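Local coordinates for protein serine protease pet (Escherichia coli, PDB 4OM9) that acts as a secreted autotransporter serine protease, an enterotoxin of enteroaggregative Escherichia coli that probably cleaves the host cytoskeletal protein alpha-fodrin, at residues K143-G147 with H177-L181; V334-G338 with I353-D359; T618-Y624 with R637-G643; I664-V670 with K687-T692. All coordinates share one frame. Residue numbers count along the deposited sequence, not the author numbering.

Contact 1 of 4, residues K143-G147 with H177-L181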
# COMPACT_ATOMS: atom_id res chain seq x y z
N LYS A 143 11.91 22.52 29.58
CA LYS A 143 11.09 21.34 29.78
C LYS A 143 9.71 21.65 30.36
O LYS A 143 9.58 22.41 31.32
CB LYS A 143 11.82 20.34 30.70
CG LYS A 143 13.22 19.97 30.22
CD LYS A 143 13.21 19.50 28.77
CE LYS A 143 14.61 19.16 28.28
NZ LYS A 143 15.24 18.03 29.03
N GLU A 144 8.69 21.07 29.75
CA GLU A 144 7.34 21.04 30.28
C GLU A 144 6.83 19.60 30.19
O GLU A 144 7.18 18.87 29.26
CB GLU A 144 6.41 21.99 29.51
CG GLU A 144 6.82 23.46 29.51
CD GLU A 144 5.81 24.34 28.76
OE1 GLU A 144 6.18 25.46 28.33
OE2 GLU A 144 4.64 23.92 28.61
N ILE A 145 6.01 19.17 31.15
CA ILE A 145 5.41 17.85 31.06
C ILE A 145 4.13 17.98 30.24
O ILE A 145 3.15 18.60 30.68
CB ILE A 145 5.10 17.21 32.45
CG1 ILE A 145 6.37 17.07 33.28
CG2 ILE A 145 4.50 15.83 32.27
CD1 ILE A 145 6.10 16.63 34.73
N ILE A 146 4.18 17.42 29.03
CA ILE A 146 3.10 17.46 28.08
C ILE A 146 2.49 16.08 28.01
O ILE A 146 3.19 15.08 28.15
CB ILE A 146 3.58 17.88 26.66
CG1 ILE A 146 4.38 19.20 26.70
CG2 ILE A 146 2.42 17.98 25.68
CD1 ILE A 146 3.60 20.37 27.24
N GLY A 147 1.18 16.00 27.80
CA GLY A 147 0.56 14.71 27.69
C GLY A 147 -0.76 14.75 26.98
O GLY A 147 -1.23 15.81 26.57
N HIS A 177 -0.58 20.64 29.16
CA HIS A 177 0.67 20.80 29.91
C HIS A 177 0.36 20.77 31.40
O HIS A 177 -0.66 21.30 31.83
CB HIS A 177 1.37 22.11 29.53
CG HIS A 177 0.46 23.31 29.54
ND1 HIS A 177 -0.35 23.64 28.48
CD2 HIS A 177 0.26 24.27 30.48
CE1 HIS A 177 -1.02 24.74 28.76
NE2 HIS A 177 -0.67 25.14 29.97
N ILE A 178 1.23 20.16 32.20
CA ILE A 178 0.99 20.10 33.64
C ILE A 178 1.35 21.40 34.36
O ILE A 178 2.50 21.84 34.32
CB ILE A 178 1.77 18.95 34.32
CG1 ILE A 178 1.43 17.60 33.68
CG2 ILE A 178 1.48 18.93 35.84
CD1 ILE A 178 1.85 16.42 34.50
N THR A 179 0.36 21.98 35.05
CA THR A 179 0.51 23.26 35.75
C THR A 179 0.78 23.09 37.25
O THR A 179 1.29 24.00 37.89
CB THR A 179 -0.76 24.13 35.57
OG1 THR A 179 -1.92 23.38 35.91
CG2 THR A 179 -0.89 24.59 34.11
N ASN A 180 0.44 21.93 37.81
CA ASN A 180 0.83 21.60 39.18
C ASN A 180 0.90 20.09 39.40
O ASN A 180 -0.13 19.41 39.47
CB ASN A 180 -0.14 22.22 40.19
CG ASN A 180 0.47 22.36 41.58
OD1 ASN A 180 1.47 21.72 41.91
ND2 ASN A 180 -0.14 23.22 42.41
N LEU A 181 2.12 19.58 39.53
CA LEU A 181 2.36 18.19 39.87
C LEU A 181 1.72 17.79 41.18
O LEU A 181 1.32 16.65 41.33
CB LEU A 181 3.85 17.91 39.93
CG LEU A 181 4.50 17.54 38.60
CD1 LEU A 181 6.01 17.31 38.79
CD2 LEU A 181 3.81 16.30 38.01
O HOH W 1 5.04 21.19 32.74
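Ile145 lies against Ile178, with its CG2 3.5 Å from Ile178 CD1. Ile145 CD1 also lies 4.0 Å from Leu181 CD2. These three residues form a small apolar patch on the corner that the chain turns after Ile178. The backbones meet by a single direct hydrogen bond, from Ile178 N to Ile145 O at 2.9 Å. The same carbonyl takes a CA-H...O contact from His177 CA at 3.4 Å. One residue further on, Ile146 and His177 form an antiparallel non-hydrogen-bonded pair. Their side chains share one face, and Ile146 CD1 sits 3.6 Å from His177 CB. Beyond Ile178 the strands part. Water 1 fills the gap, accepting from Ile145 N at 2.7 Å and donating to Ile178 O at 3.1 Å. The ring of His177 leads away from this pairing, and its NE2 bonds to Glu194. Thr179 and Asn180 both face Glu192, a classic beta bulge in the pairing of 172-185 with strand 188-195. The contact thus joins strands 143-151 and 172-185 in an antiparallel sheet of the protease domain, a chymotrypsin-like fold of clan PA. Strand 188-195 flanks 172-185, and Ile178 also touches its Val191.

Contact 2 of 4, residues V334-G338 with I353-D359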
# COMPACT_ATOMS: atom_id res chain seq x y z
N VAL A 334 -15.09 -33.40 29.94
CA VAL A 334 -15.22 -32.29 30.89
C VAL A 334 -14.97 -30.92 30.25
O VAL A 334 -14.15 -30.76 29.34
CB VAL A 334 -14.26 -32.46 32.10
CG1 VAL A 334 -14.54 -33.77 32.81
CG2 VAL A 334 -12.82 -32.41 31.65
N THR A 335 -15.69 -29.92 30.75
CA THR A 335 -15.54 -28.57 30.24
C THR A 335 -14.83 -27.68 31.25
O THR A 335 -14.89 -27.92 32.46
CB THR A 335 -16.90 -27.96 29.87
OG1 THR A 335 -17.69 -27.81 31.05
CG2 THR A 335 -17.64 -28.87 28.86
N PHE A 336 -14.13 -26.68 30.74
CA PHE A 336 -13.64 -25.62 31.59
C PHE A 336 -14.34 -24.32 31.27
O PHE A 336 -14.67 -24.04 30.11
CB PHE A 336 -12.14 -25.43 31.44
CG PHE A 336 -11.62 -24.21 32.15
CD1 PHE A 336 -11.58 -24.17 33.54
CD2 PHE A 336 -11.16 -23.12 31.44
CE1 PHE A 336 -11.10 -23.06 34.20
CE2 PHE A 336 -10.67 -21.99 32.09
CZ PHE A 336 -10.64 -21.96 33.48
N LYS A 337 -14.58 -23.52 32.31
CA LYS A 337 -15.14 -22.19 32.17
C LYS A 337 -14.51 -21.26 33.18
O LYS A 337 -14.26 -21.65 34.33
CB LYS A 337 -16.65 -22.20 32.35
CG LYS A 337 -17.29 -20.84 32.21
CD LYS A 337 -18.80 -20.91 32.31
CE LYS A 337 -19.43 -19.54 32.13
NZ LYS A 337 -20.92 -19.62 32.03
N GLY A 338 -14.25 -20.02 32.76
CA GLY A 338 -13.75 -19.00 33.66
C GLY A 338 -13.37 -17.70 32.96
O GLY A 338 -13.93 -17.35 31.92
N ILE A 353 -9.14 -30.72 26.49
CA ILE A 353 -10.51 -30.79 27.00
C ILE A 353 -11.25 -29.80 26.13
O ILE A 353 -10.65 -29.14 25.28
CB ILE A 353 -10.65 -30.37 28.49
CG1 ILE A 353 -10.19 -28.91 28.65
CG2 ILE A 353 -9.88 -31.28 29.39
CD1 ILE A 353 -10.30 -28.33 30.08
N LYS A 354 -12.55 -29.67 26.38
CA LYS A 354 -13.35 -28.62 25.77
C LYS A 354 -13.46 -27.41 26.68
O LYS A 354 -13.64 -27.55 27.90
CB LYS A 354 -14.74 -29.15 25.42
CG LYS A 354 -14.76 -30.19 24.32
CD LYS A 354 -16.18 -30.41 23.86
CE LYS A 354 -16.27 -31.47 22.76
NZ LYS A 354 -15.01 -32.27 22.61
N TYR A 355 -13.34 -26.22 26.11
CA TYR A 355 -13.79 -25.04 26.82
C TYR A 355 -15.31 -25.13 26.75
O TYR A 355 -15.86 -25.62 25.76
CB TYR A 355 -13.24 -23.71 26.22
CG TYR A 355 -13.51 -22.56 27.16
CD1 TYR A 355 -12.67 -22.29 28.22
CD2 TYR A 355 -14.66 -21.79 27.01
CE1 TYR A 355 -12.95 -21.27 29.12
CE2 TYR A 355 -14.95 -20.78 27.88
CZ TYR A 355 -14.10 -20.51 28.93
OH TYR A 355 -14.41 -19.49 29.80
N ALA A 356 -15.97 -24.70 27.82
CA ALA A 356 -17.43 -24.68 27.89
C ALA A 356 -18.08 -24.08 26.64
O ALA A 356 -17.51 -23.20 26.00
CB ALA A 356 -17.88 -23.91 29.14
N SER A 357 -19.29 -24.53 26.34
CA SER A 357 -19.93 -24.22 25.07
C SER A 357 -20.90 -23.04 25.14
O SER A 357 -21.39 -22.57 24.11
CB SER A 357 -20.68 -25.44 24.53
OG SER A 357 -22.00 -25.46 25.02
N ASN A 358 -21.21 -22.57 26.34
CA ASN A 358 -22.06 -21.39 26.40
C ASN A 358 -21.25 -20.12 26.69
O ASN A 358 -21.80 -19.08 27.04
CB ASN A 358 -23.17 -21.58 27.45
CG ASN A 358 -22.64 -21.79 28.86
OD1 ASN A 358 -21.47 -22.10 29.06
ND2 ASN A 358 -23.53 -21.65 29.85
N ASP A 359 -19.94 -20.21 26.51
CA ASP A 359 -19.04 -19.12 26.86
C ASP A 359 -17.88 -19.04 25.87
O ASP A 359 -17.44 -20.07 25.34
CB ASP A 359 -18.50 -19.31 28.28
CG ASP A 359 -17.84 -18.06 28.84
OD1 ASP A 359 -18.46 -16.98 28.76
OD2 ASP A 359 -16.70 -18.16 29.35
O HOH W 2 -16.60 -16.78 32.03
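The apolar centre is built from Val334, Phe336, Ile353 and Tyr355. Val334 CG2 packs on Ile353 CG2 at 3.9 Å, and Phe336 CB lies 3.7 Å from Ile353 CD1. The rings of Phe336 and Tyr355 meet obliquely, with Phe336 CD2 3.5 Å from Tyr355 CE1 and the planes at 77°. Phe336 also stacks on Phe316. Around this centre the backbones pair as parallel strands. Phe336 N donates to Lys354 O at 3.0 Å, and Ala356 N donates to Phe336 O at 2.7 Å. Thr335 and Lys354 share the face turned from the aromatic rings. On the next step outward, Lys337 CB rests on Ala356 CB at 3.8 Å. The polar edge begins at the hydroxyl of Tyr355. It accepts from Gly338 N at 3.0 Å and donates to Asp359 OD2 at 2.7 Å, so the tyrosine ties the end of one segment to the loop of the other. A water lies within hydrogen-bonding distance of both segments, 2.7 Å from Gly338 O and 3.0 Å from Asp359 OD2. Asp359 OD1 forms a salt bridge with Lys109 of the N-terminal protease part, which joins this coil to it. Parallel pairing of strands in successive coils, with aromatic and aliphatic residues packed inside, is the signature of the right-handed beta-helix of autotransporter passenger domains.

Contact 3 of 4, residues T618-Y624 with R637-G643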
# COMPACT_ATOMS: atom_id res chain seq x y z
N THR A 618 -10.55 3.63 -11.66
CA THR A 618 -11.58 3.25 -10.71
C THR A 618 -10.96 2.68 -9.45
O THR A 618 -10.21 1.70 -9.49
CB THR A 618 -12.55 2.25 -11.32
OG1 THR A 618 -13.00 2.74 -12.59
CG2 THR A 618 -13.75 2.04 -10.40
N ALA A 619 -11.25 3.31 -8.33
CA ALA A 619 -10.77 2.83 -7.05
C ALA A 619 -11.95 2.52 -6.14
O ALA A 619 -13.05 3.03 -6.34
CB ALA A 619 -9.83 3.85 -6.41
N TYR A 620 -11.71 1.64 -5.17
CA TYR A 620 -12.78 1.18 -4.29
C TYR A 620 -12.52 1.55 -2.84
O TYR A 620 -11.39 1.50 -2.36
CB TYR A 620 -12.95 -0.34 -4.42
CG TYR A 620 -13.26 -0.77 -5.84
CD1 TYR A 620 -12.25 -0.81 -6.80
CD2 TYR A 620 -14.55 -1.11 -6.24
CE1 TYR A 620 -12.52 -1.18 -8.10
CE2 TYR A 620 -14.82 -1.49 -7.54
CZ TYR A 620 -13.80 -1.53 -8.46
OH TYR A 620 -14.02 -1.89 -9.75
N ILE A 621 -13.57 1.95 -2.13
CA ILE A 621 -13.44 2.16 -0.70
C ILE A 621 -14.55 1.42 0.02
O ILE A 621 -15.59 1.09 -0.58
CB ILE A 621 -13.47 3.65 -0.31
CG1 ILE A 621 -14.83 4.27 -0.64
CG2 ILE A 621 -12.36 4.40 -1.01
CD1 ILE A 621 -14.98 5.73 -0.15
N ASP A 622 -14.32 1.19 1.31
CA ASP A 622 -15.19 0.42 2.19
C ASP A 622 -15.71 1.38 3.24
O ASP A 622 -14.95 1.90 4.04
CB ASP A 622 -14.40 -0.76 2.79
CG ASP A 622 -15.17 -1.57 3.86
OD1 ASP A 622 -16.40 -1.39 4.02
OD2 ASP A 622 -14.52 -2.41 4.52
N LEU A 623 -17.02 1.63 3.24
CA LEU A 623 -17.61 2.50 4.23
C LEU A 623 -17.50 1.97 5.68
O LEU A 623 -17.78 2.72 6.63
CB LEU A 623 -19.07 2.75 3.88
CG LEU A 623 -19.25 3.57 2.60
CD1 LEU A 623 -20.73 3.81 2.31
CD2 LEU A 623 -18.49 4.89 2.69
N TYR A 624 -17.10 0.72 5.86
CA TYR A 624 -16.91 0.19 7.20
C TYR A 624 -15.51 -0.35 7.38
O TYR A 624 -15.24 -1.14 8.30
CB TYR A 624 -17.91 -0.91 7.51
CG TYR A 624 -19.34 -0.47 7.50
CD1 TYR A 624 -19.84 0.36 8.50
CD2 TYR A 624 -20.21 -0.89 6.50
CE1 TYR A 624 -21.16 0.76 8.51
CE2 TYR A 624 -21.53 -0.49 6.49
CZ TYR A 624 -22.01 0.34 7.50
OH TYR A 624 -23.32 0.74 7.50
N ARG A 637 -19.36 -6.98 8.31
CA ARG A 637 -20.10 -6.04 7.48
C ARG A 637 -19.14 -5.42 6.47
O ARG A 637 -17.95 -5.23 6.76
CB ARG A 637 -20.76 -4.96 8.36
CG ARG A 637 -19.92 -3.68 8.53
CD ARG A 637 -19.68 -3.19 9.96
NE ARG A 637 -20.73 -2.30 10.45
CZ ARG A 637 -20.59 -1.43 11.45
NH1 ARG A 637 -19.42 -1.28 12.07
NH2 ARG A 637 -21.62 -0.69 11.83
N GLN A 638 -19.63 -5.13 5.27
CA GLN A 638 -18.83 -4.40 4.28
C GLN A 638 -19.76 -3.69 3.30
O GLN A 638 -20.77 -4.24 2.90
CB GLN A 638 -17.86 -5.32 3.53
CG GLN A 638 -16.92 -4.57 2.55
CD GLN A 638 -15.73 -5.42 2.06
OE1 GLN A 638 -15.86 -6.23 1.13
NE2 GLN A 638 -14.57 -5.21 2.67
N ASP A 639 -19.41 -2.45 2.96
CA ASP A 639 -20.19 -1.65 2.02
C ASP A 639 -19.23 -0.89 1.13
O ASP A 639 -18.48 -0.03 1.59
CB ASP A 639 -21.13 -0.68 2.75
CG ASP A 639 -22.14 -0.04 1.81
OD1 ASP A 639 -22.06 -0.28 0.59
OD2 ASP A 639 -23.03 0.68 2.30
N ILE A 640 -19.28 -1.21 -0.15
CA ILE A 640 -18.27 -0.75 -1.08
C ILE A 640 -18.77 0.36 -1.99
O ILE A 640 -19.85 0.28 -2.55
CB ILE A 640 -17.76 -1.93 -1.93
CG1 ILE A 640 -16.98 -2.90 -1.05
CG2 ILE A 640 -16.88 -1.44 -3.06
CD1 ILE A 640 -16.72 -4.19 -1.73
N LYS A 641 -17.97 1.41 -2.10
CA LYS A 641 -18.21 2.43 -3.13
C LYS A 641 -17.02 2.51 -4.07
O LYS A 641 -15.87 2.25 -3.68
CB LYS A 641 -18.50 3.79 -2.50
CG LYS A 641 -19.82 3.84 -1.77
CD LYS A 641 -20.97 3.46 -2.71
CE LYS A 641 -22.12 2.79 -1.96
NZ LYS A 641 -22.74 3.67 -0.94
N SER A 642 -17.29 2.88 -5.30
CA SER A 642 -16.23 3.08 -6.26
C SER A 642 -16.50 4.32 -7.09
O SER A 642 -17.63 4.81 -7.15
CB SER A 642 -16.09 1.85 -7.16
OG SER A 642 -17.33 1.53 -7.78
N GLY A 643 -15.45 4.83 -7.71
CA GLY A 643 -15.55 5.99 -8.57
C GLY A 643 -14.17 6.37 -9.04
O GLY A 643 -13.18 5.75 -8.66
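Arg637 starts the second segment by laying its side chain over the Tyr624 ring. Its CD forms a CH-pi contact 4.1 Å from the ring centroid, and NH1 bonds to Lys627 O. Gln638 NE2 makes a weak hydrogen bond to Asp622 OD2 at 3.4 Å, while OE1 takes Ile472 N. Asp622 OD2 is also bonded to His474 NE2. Asp639 N donates weakly to Asp622 OD1 at 3.4 Å. Asp622 OD1 also accepts from Tyr624 N at 2.9 Å, making an Asx turn. Asp639 O accepts from Leu623 N at 2.8 Å. From Ile640 the chain enters a two-stranded antiparallel sheet, a hairpin-like excursion from the beta-helix. Ile640 CG2 meets the Tyr620 ring edge at CD2, 4.0 Å away, and both residues touch Ile472. Lys641 N and O bond to Ile621 O and N, each at 2.8 Å. Ser642 CB lies 3.5 Å from Tyr620 CD2. Gly643 O accepts from Ala619 N at 3.1 Å, and Gly643 N bonds weakly to Ala619 O at 3.3 Å.

Contact 4 of 4, residues I664-V670 with K687-T692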
# COMPACT_ATOMS: atom_id res chain seq x y z
N ILE A 664 -2.65 1.41 -20.33
CA ILE A 664 -1.82 2.07 -19.34
C ILE A 664 -2.27 3.51 -19.23
O ILE A 664 -2.22 4.27 -20.21
CB ILE A 664 -0.33 1.95 -19.71
CG1 ILE A 664 0.01 0.46 -19.87
CG2 ILE A 664 0.53 2.61 -18.65
CD1 ILE A 664 1.47 0.16 -20.12
N GLY A 665 -2.76 3.88 -18.05
CA GLY A 665 -3.41 5.15 -17.87
C GLY A 665 -2.59 6.22 -17.17
O GLY A 665 -1.44 6.02 -16.79
N ASP A 666 -3.22 7.38 -17.02
CA ASP A 666 -2.57 8.55 -16.44
C ASP A 666 -1.88 8.27 -15.10
O ASP A 666 -2.41 7.55 -14.25
CB ASP A 666 -3.61 9.67 -16.28
CG ASP A 666 -2.98 11.01 -15.98
OD1 ASP A 666 -1.76 11.15 -16.21
OD2 ASP A 666 -3.70 11.91 -15.51
N LYS A 667 -0.66 8.80 -14.96
CA LYS A 667 0.14 8.72 -13.74
C LYS A 667 0.74 7.33 -13.45
O LYS A 667 1.53 7.19 -12.52
CB LYS A 667 -0.68 9.21 -12.54
CG LYS A 667 -1.07 10.69 -12.62
CD LYS A 667 -1.72 11.19 -11.33
CE LYS A 667 -1.93 12.71 -11.35
NZ LYS A 667 -2.69 13.15 -12.55
N ALA A 668 0.40 6.32 -14.25
CA ALA A 668 1.03 5.01 -14.11
C ALA A 668 2.50 5.06 -14.56
O ALA A 668 2.85 5.73 -15.53
CB ALA A 668 0.27 3.95 -14.91
N ILE A 669 3.35 4.35 -13.84
CA ILE A 669 4.75 4.20 -14.22
C ILE A 669 5.09 2.73 -14.37
O ILE A 669 5.24 2.00 -13.37
CB ILE A 669 5.70 4.85 -13.22
CG1 ILE A 669 5.35 6.33 -13.05
CG2 ILE A 669 7.14 4.67 -13.67
CD1 ILE A 669 6.24 7.09 -12.10
N VAL A 670 5.21 2.31 -15.62
CA VAL A 670 5.51 0.95 -16.01
C VAL A 670 6.95 0.75 -16.45
O VAL A 670 7.47 1.51 -17.28
CB VAL A 670 4.61 0.51 -17.16
CG1 VAL A 670 4.94 -0.91 -17.57
CG2 VAL A 670 3.14 0.66 -16.77
N LYS A 687 -2.43 9.26 -22.39
CA LYS A 687 -1.80 10.51 -22.02
C LYS A 687 -1.56 10.57 -20.51
O LYS A 687 -2.47 10.32 -19.71
CB LYS A 687 -2.66 11.70 -22.46
CG LYS A 687 -2.09 13.07 -22.12
CD LYS A 687 -2.83 14.17 -22.88
CE LYS A 687 -2.34 15.57 -22.51
NZ LYS A 687 -0.93 15.81 -22.92
N GLY A 688 -0.32 10.87 -20.13
CA GLY A 688 0.04 10.90 -18.73
C GLY A 688 0.71 9.65 -18.17
O GLY A 688 0.99 9.60 -16.97
N ALA A 689 0.99 8.66 -19.02
CA ALA A 689 1.71 7.46 -18.59
C ALA A 689 3.19 7.51 -18.97
O ALA A 689 3.57 8.13 -19.97
CB ALA A 689 1.06 6.21 -19.18
N ASN A 690 4.02 6.86 -18.16
CA ASN A 690 5.45 6.68 -18.43
C ASN A 690 5.79 5.21 -18.54
O ASN A 690 5.82 4.48 -17.55
CB ASN A 690 6.33 7.31 -17.34
CG ASN A 690 6.07 8.78 -17.16
OD1 ASN A 690 5.44 9.42 -18.00
ND2 ASN A 690 6.57 9.33 -16.06
N VAL A 691 6.06 4.77 -19.76
CA VAL A 691 6.40 3.39 -20.00
C VAL A 691 7.83 3.26 -20.51
O VAL A 691 8.19 3.81 -21.56
CB VAL A 691 5.41 2.77 -21.01
CG1 VAL A 691 5.62 1.26 -21.15
CG2 VAL A 691 3.99 3.08 -20.56
N THR A 692 8.64 2.56 -19.74
CA THR A 692 10.00 2.24 -20.14
C THR A 692 10.15 0.73 -20.26
O THR A 692 9.88 -0.02 -19.31
CB THR A 692 11.04 2.77 -19.13
OG1 THR A 692 10.68 4.11 -18.73
CG2 THR A 692 12.43 2.76 -19.73
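Asn690 and Val670 have the most surface buried here. Asn690 bonds through its backbone, and its side chain lies on the face of Ile669. Its N donates to Ala668 O at 3.1 Å, and its O accepts from Val670 N at 3.0 Å. Val670 O then takes Thr692 N at 2.9 Å, which continues the alternating bond pattern of parallel strands. Val670 and Val691 point to the same face, with Val670 CB 4.2 Å from Val691 CG1. This is parallel pairing between neighbouring coils of the right-handed beta-helix. Strand 668-672 lies between 649-652 and 690-693, and the latter pairs next with 708-712. Val670 touches Phe651 and Val691 touches Leu709, so the apolar row runs on through successive coils. Ala689 marks the corner before the strand. Its CB packs on Ile664 CG2 at 3.7 Å, while Ile664 CD1 reaches Val691 CG2 at 3.9 Å. The first segment turns its own corner by a type II turn from Gly665 to Ala668, closed by Ala668 N to Gly665 O at 3.2 Å. Lys667 N in this turn donates to Gly688 O at 2.7 Å. A CB on Gly688 would clash with Asp666 OD1, which stands 3.1 Å from Gly688 CA.

Contact 1 belongs to the protease domain, while contacts 2, 3 and 4 belong to the beta-helix and its excursion. Contact 2 is the most buried, with one exposed residue; contact 4 mixes six buried residues with four exposed. Contacts 1 and 3 bury a third or fewer of theirs. No two contacts share a strand or touch. Contacts 2 and 4 are both parallel coil-to-coil pairings with apolar interiors, yet their centres lie about 59 Å apart. Contact 2 adds a tyrosine-aspartate edge, whereas contact 4 relies on backbone bonds and aliphatic packing. Contacts 1 and 3 are antiparallel. Contact 1 has one direct bond and a water; contact 3 has regular pairing and polar side-chain bonds.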